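Local coordinates for ABC transporter, substrate binding protein (Mannopine) (Agrobacterium fabrum, PDB 5L9S) that is a periplasmic solute-binding protein of an ABC transporter, named for mannopine, though its true ligand is uncertain, at residues 57-69 against 233-247. Residues are numbered along the deposited sequence; the frame is centred on the assembly and turned at random.
Sequences VTWDLYLDGEIQA and LVGDRIALVRGAPNR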
loop_
_atom_site.group_PDB
_atom_site.type_symbol
_atom_site.label_atom_id
_atom_site.label_comp_id
_atom_site.label_asym_id
_atom_site.label_seq_id
_atom_site.Cartn_x
_atom_site.Cartn_y
_atom_site.Cartn_z
ATOM N N VAL A 57 -15.544 23.844 4.585
ATOM C CA VAL A 57 -15.136 22.604 3.958
ATOM C C VAL A 57 -15.208 22.819 2.454
ATOM O O VAL A 57 -16.296 23.012 1.906
ATOM C CB VAL A 57 -15.991 21.385 4.406
ATOM C CG1 VAL A 57 -15.436 20.753 5.672
ATOM C CG2 VAL A 57 -17.460 21.767 4.581
ATOM N N THR A 58 -14.047 22.820 1.789
ATOM C CA THR A 58 -13.997 22.988 0.351
ATOM C C THR A 58 -14.025 21.631 -0.337
ATOM O O THR A 58 -14.729 21.476 -1.329
ATOM C CB THR A 58 -12.830 23.889 -0.048
ATOM O OG1 THR A 58 -13.038 25.179 0.535
ATOM C CG2 THR A 58 -12.695 24.053 -1.572
ATOM N N TRP A 59 -13.324 20.643 0.238
ATOM C CA TRP A 59 -13.121 19.290 -0.277
ATOM C C TRP A 59 -14.165 18.289 0.222
ATOM O O TRP A 59 -14.649 18.405 1.348
ATOM C CB TRP A 59 -11.721 18.785 0.084
ATOM C CG TRP A 59 -10.547 19.606 -0.361
ATOM C CD1 TRP A 59 -10.554 20.717 -1.154
ATOM C CD2 TRP A 59 -9.175 19.352 -0.035
ATOM N NE1 TRP A 59 -9.270 21.181 -1.327
ATOM C CE2 TRP A 59 -8.403 20.356 -0.663
ATOM C CE3 TRP A 59 -8.518 18.360 0.732
ATOM C CZ2 TRP A 59 -7.012 20.416 -0.533
ATOM C CZ3 TRP A 59 -7.135 18.403 0.843
ATOM C CH2 TRP A 59 -6.395 19.409 0.199
ATOM N N ASP A 60 -14.503 17.304 -0.625
ATOM C CA ASP A 60 -15.455 16.240 -0.333
ATOM C C ASP A 60 -14.718 14.940 -0.000
ATOM O O ASP A 60 -15.110 14.210 0.917
ATOM C CB ASP A 60 -16.365 15.996 -1.551
ATOM C CG ASP A 60 -17.247 17.165 -1.917
ATOM O OD1 ASP A 60 -18.175 17.459 -1.157
ATOM O OD2 ASP A 60 -17.046 17.743 -2.997
ATOM N N LEU A 61 -13.678 14.624 -0.802
ATOM C CA LEU A 61 -12.889 13.398 -0.689
ATOM C C LEU A 61 -11.413 13.679 -0.796
ATOM O O LEU A 61 -11.017 14.648 -1.432
ATOM C CB LEU A 61 -13.273 12.401 -1.804
ATOM C CG LEU A 61 -14.701 11.877 -1.881
ATOM C CD1 LEU A 61 -14.967 11.261 -3.231
ATOM C CD2 LEU A 61 -14.996 10.882 -0.781
ATOM N N TYR A 62 -10.601 12.812 -0.197
ATOM C CA TYR A 62 -9.141 12.826 -0.306
ATOM C C TYR A 62 -8.571 11.418 -0.160
ATOM O O TYR A 62 -9.209 10.555 0.455
ATOM C CB TYR A 62 -8.458 13.850 0.625
ATOM C CG TYR A 62 -8.376 13.475 2.089
ATOM C CD1 TYR A 62 -9.460 13.664 2.940
ATOM C CD2 TYR A 62 -7.195 12.977 2.637
ATOM C CE1 TYR A 62 -9.381 13.347 4.302
ATOM C CE2 TYR A 62 -7.109 12.641 3.991
ATOM C CZ TYR A 62 -8.201 12.845 4.823
ATOM O OH TYR A 62 -8.137 12.519 6.157
ATOM N N LEU A 63 -7.411 11.167 -0.772
ATOM C CA LEU A 63 -6.757 9.869 -0.640
ATOM C C LEU A 63 -5.682 9.941 0.437
ATOM O O LEU A 63 -5.009 10.958 0.574
ATOM C CB LEU A 63 -6.120 9.403 -1.971
ATOM C CG LEU A 63 -7.026 9.300 -3.202
ATOM C CD1 LEU A 63 -6.203 9.025 -4.440
ATOM C CD2 LEU A 63 -8.086 8.213 -3.043
ATOM N N ASP A 64 -5.494 8.855 1.179
ATOM C CA ASP A 64 -4.433 8.722 2.185
ATOM C C ASP A 64 -4.147 7.253 2.435
ATOM O O ASP A 64 -5.020 6.425 2.200
ATOM C CB ASP A 64 -4.794 9.434 3.510
ATOM C CG ASP A 64 -3.596 10.001 4.274
ATOM O OD1 ASP A 64 -2.442 9.580 3.985
ATOM O OD2 ASP A 64 -3.811 10.864 5.155
ATOM N N GLY A 65 -2.953 6.946 2.936
ATOM C CA GLY A 65 -2.551 5.587 3.270
ATOM C C GLY A 65 -3.508 4.937 4.241
ATOM O O GLY A 65 -4.082 5.623 5.090
ATOM N N GLU A 66 -3.693 3.617 4.124
ATOM C CA GLU A 66 -4.643 2.868 4.949
ATOM C C GLU A 66 -4.312 2.859 6.451
ATOM O O GLU A 66 -5.222 2.813 7.280
ATOM C CB GLU A 66 -4.867 1.446 4.408
ATOM C CG GLU A 66 -3.727 0.440 4.526
ATOM C CD GLU A 66 -4.154 -0.959 4.113
ATOM O OE1 GLU A 66 -5.040 -1.536 4.783
ATOM O OE2 GLU A 66 -3.647 -1.453 3.083
ATOM N N ILE A 67 -3.028 2.952 6.795
ATOM C CA ILE A 67 -2.594 2.998 8.188
ATOM C C ILE A 67 -2.923 4.365 8.777
ATOM O O ILE A 67 -3.314 4.444 9.933
ATOM C CB ILE A 67 -1.112 2.547 8.363
ATOM C CG1 ILE A 67 -1.007 1.043 8.091
ATOM C CG2 ILE A 67 -0.568 2.890 9.787
ATOM C CD1 ILE A 67 0.229 0.654 7.497
ATOM N N GLN A 68 -2.837 5.433 7.973
ATOM C CA GLN A 68 -3.209 6.746 8.467
ATOM C C GLN A 68 -4.758 6.865 8.523
ATOM O O GLN A 68 -5.276 7.613 9.355
ATOM C CB GLN A 68 -2.536 7.867 7.627
ATOM C CG GLN A 68 -2.975 9.318 7.938
ATOM C CD GLN A 68 -2.639 9.847 9.327
ATOM O OE1 GLN A 68 -1.599 9.554 9.932
ATOM N NE2 GLN A 68 -3.498 10.703 9.845
ATOM N N ALA A 69 -5.482 6.022 7.750
ATOM C CA ALA A 69 -6.938 6.058 7.619
ATOM C C ALA A 69 -7.864 5.105 8.495
ATOM O O ALA A 69 -9.030 5.049 8.174
ATOM C CB ALA A 69 -7.294 5.855 6.154
ATOM N N LEU A 233 0.930 -6.128 1.655
ATOM C CA LEU A 233 -0.015 -5.411 0.783
ATOM C C LEU A 233 -0.633 -4.259 1.516
ATOM O O LEU A 233 -1.477 -4.461 2.376
ATOM C CB LEU A 233 -1.084 -6.348 0.221
ATOM C CG LEU A 233 -1.860 -5.831 -0.988
ATOM C CD1 LEU A 233 -0.999 -5.773 -2.235
ATOM C CD2 LEU A 233 -3.081 -6.667 -1.232
ATOM N N VAL A 234 -0.147 -3.051 1.232
ATOM C CA VAL A 234 -0.562 -1.811 1.895
ATOM C C VAL A 234 -1.046 -0.847 0.835
ATOM O O VAL A 234 -0.349 -0.593 -0.146
ATOM C CB VAL A 234 0.603 -1.190 2.748
ATOM C CG1 VAL A 234 0.137 0.034 3.534
ATOM C CG2 VAL A 234 1.210 -2.215 3.705
ATOM N N GLY A 235 -2.205 -0.271 1.051
ATOM C CA GLY A 235 -2.711 0.698 0.092
ATOM C C GLY A 235 -3.261 1.996 0.635
ATOM O O GLY A 235 -2.990 2.399 1.774
ATOM N N ASP A 236 -3.998 2.677 -0.247
ATOM C CA ASP A 236 -4.637 3.964 -0.025
ATOM C C ASP A 236 -6.122 3.800 0.114
ATOM O O ASP A 236 -6.718 2.953 -0.557
ATOM C CB ASP A 236 -4.337 4.935 -1.198
ATOM C CG ASP A 236 -2.917 5.495 -1.268
ATOM O OD1 ASP A 236 -2.055 5.063 -0.458
ATOM O OD2 ASP A 236 -2.668 6.366 -2.130
ATOM N N ARG A 237 -6.721 4.647 0.926
ATOM C CA ARG A 237 -8.157 4.695 1.137
ATOM C C ARG A 237 -8.742 6.015 0.617
ATOM O O ARG A 237 -8.052 7.031 0.637
ATOM C CB ARG A 237 -8.505 4.485 2.627
ATOM C CG ARG A 237 -7.867 3.230 3.220
ATOM C CD ARG A 237 -8.577 2.675 4.433
ATOM N NE ARG A 237 -9.765 1.974 3.989
ATOM C CZ ARG A 237 -9.928 0.656 4.002
ATOM N NH1 ARG A 237 -9.008 -0.131 4.546
ATOM N NH2 ARG A 237 -11.033 0.121 3.513
ATOM N N ILE A 238 -10.007 5.990 0.120
ATOM C CA ILE A 238 -10.758 7.176 -0.331
ATOM C C ILE A 238 -11.541 7.574 0.906
ATOM O O ILE A 238 -12.393 6.807 1.344
ATOM C CB ILE A 238 -11.727 6.916 -1.533
ATOM C CG1 ILE A 238 -11.104 5.989 -2.622
ATOM C CG2 ILE A 238 -12.260 8.255 -2.127
ATOM C CD1 ILE A 238 -12.131 5.123 -3.399
ATOM N N ALA A 239 -11.219 8.723 1.507
ATOM C CA ALA A 239 -11.910 9.185 2.718
ATOM C C ALA A 239 -12.852 10.355 2.419
ATOM O O ALA A 239 -12.568 11.181 1.553
ATOM C CB ALA A 239 -10.899 9.576 3.776
ATOM N N LEU A 240 -13.985 10.396 3.134
ATOM C CA LEU A 240 -15.022 11.431 3.028
ATOM C C LEU A 240 -14.803 12.462 4.135
ATOM O O LEU A 240 -14.829 12.105 5.311
ATOM C CB LEU A 240 -16.434 10.797 3.113
ATOM C CG LEU A 240 -17.666 11.736 3.135
ATOM C CD1 LEU A 240 -17.852 12.471 1.810
ATOM C CD2 LEU A 240 -18.921 10.948 3.440
ATOM N N VAL A 241 -14.494 13.716 3.734
ATOM C CA VAL A 241 -14.221 14.865 4.607
ATOM C C VAL A 241 -15.436 15.196 5.458
ATOM O O VAL A 241 -16.557 15.277 4.938
ATOM C CB VAL A 241 -13.705 16.095 3.817
ATOM C CG1 VAL A 241 -13.646 17.352 4.689
ATOM C CG2 VAL A 241 -12.344 15.811 3.192
ATOM N N ARG A 242 -15.202 15.371 6.777
ATOM C CA ARG A 242 -16.236 15.673 7.759
ATOM C C ARG A 242 -17.143 16.804 7.300
ATOM O O ARG A 242 -16.710 17.958 7.172
ATOM C CB ARG A 242 -15.637 15.941 9.137
ATOM C CG ARG A 242 -16.462 15.343 10.254
ATOM C CD ARG A 242 -15.807 15.579 11.593
ATOM N NE ARG A 242 -15.482 14.321 12.263
ATOM C CZ ARG A 242 -15.783 14.046 13.528
ATOM N NH1 ARG A 242 -16.403 14.948 14.284
ATOM N NH2 ARG A 242 -15.453 12.874 14.054
ATOM N N GLY A 243 -18.380 16.423 6.984
ATOM C CA GLY A 243 -19.422 17.319 6.500
ATOM C C GLY A 243 -19.104 17.906 5.141
ATOM O O GLY A 243 -19.169 19.119 4.961
ATOM N N ALA A 244 -18.726 17.049 4.183
ATOM C CA ALA A 244 -18.378 17.453 2.826
ATOM C C ALA A 244 -19.541 18.248 2.174
ATOM O O ALA A 244 -20.706 17.922 2.445
ATOM C CB ALA A 244 -18.066 16.218 2.009
ATOM N N PRO A 245 -19.271 19.298 1.350
ATOM C CA PRO A 245 -20.394 20.040 0.732
ATOM C C PRO A 245 -21.320 19.190 -0.151
ATOM O O PRO A 245 -22.543 19.301 -0.054
ATOM C CB PRO A 245 -19.705 21.162 -0.055
ATOM C CG PRO A 245 -18.308 20.739 -0.218
ATOM C CD PRO A 245 -17.963 19.856 0.942
ATOM N N ASN A 246 -20.723 18.317 -0.986
ATOM C CA ASN A 246 -21.386 17.412 -1.929
ATOM C C ASN A 246 -21.258 15.949 -1.457
ATOM O O ASN A 246 -20.846 15.082 -2.231
ATOM C CB ASN A 246 -20.793 17.594 -3.342
ATOM C CG ASN A 246 -20.477 19.024 -3.730
ATOM O OD1 ASN A 246 -19.413 19.559 -3.402
ATOM N ND2 ASN A 246 -21.367 19.659 -4.471
ATOM N N ARG A 247 -21.640 15.690 -0.189
ATOM C CA ARG A 247 -21.591 14.392 0.505
ATOM C C ARG A 247 -22.159 13.216 -0.325
ATOM O O ARG A 247 -21.482 12.196 -0.500
ATOM C CB ARG A 247 -22.309 14.487 1.875
ATOM C CG ARG A 247 -21.812 13.478 2.921
ATOM C CD ARG A 247 -22.856 13.134 3.975
ATOM N NE ARG A 247 -23.852 12.181 3.475
ATOM C CZ ARG A 247 -24.029 10.946 3.939
ATOM N NH1 ARG A 247 -23.296 10.497 4.951
ATOM N NH2 ARG A 247 -24.944 10.152 3.399
HETATM O O HOH W 1 -7.497 0.947 7.345
#
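A chi1 of 70° sets CG of E66 between its backbone N and carbonyl carbon, and the extended chain then carries OE2 to G235 N, 2.8 Å away on its anti lone pair. E66 N returns a bond to G235 O at 2.7 Å, so E66 holds both G235 N and O, while E66 OE1 makes a salt bridge with K105 NZ. This closes one end of an antiparallel strand pair in a lobe of the type II periplasmic binding protein fold, where 61-65 runs between 4-9 and 224-240. Y62 with A239 and D64 with R237 form the hydrogen-bonded pairs; A239 N reaches Y62 O at 2.9 Å. Y62 turns its ring over A239, whose CB lies 4.1 Å from Y62 CE1, off one face toward the rim, and V241 CG2 comes to the ring edge, 3.6 Å from Y62 CD1. L61 and L63 take the other face with I238, whose CG1 is 3.8 Å from L63 CD2. R237 lays CG against E66 CB before NH2 turns to backbone O of D97 and NE to that of G103. Beyond the strands D60 grips the turn: its backbone O takes V241 N, OD2 takes V6 N, and OD1 receives N246 N on its syn side, 2.7 Å away.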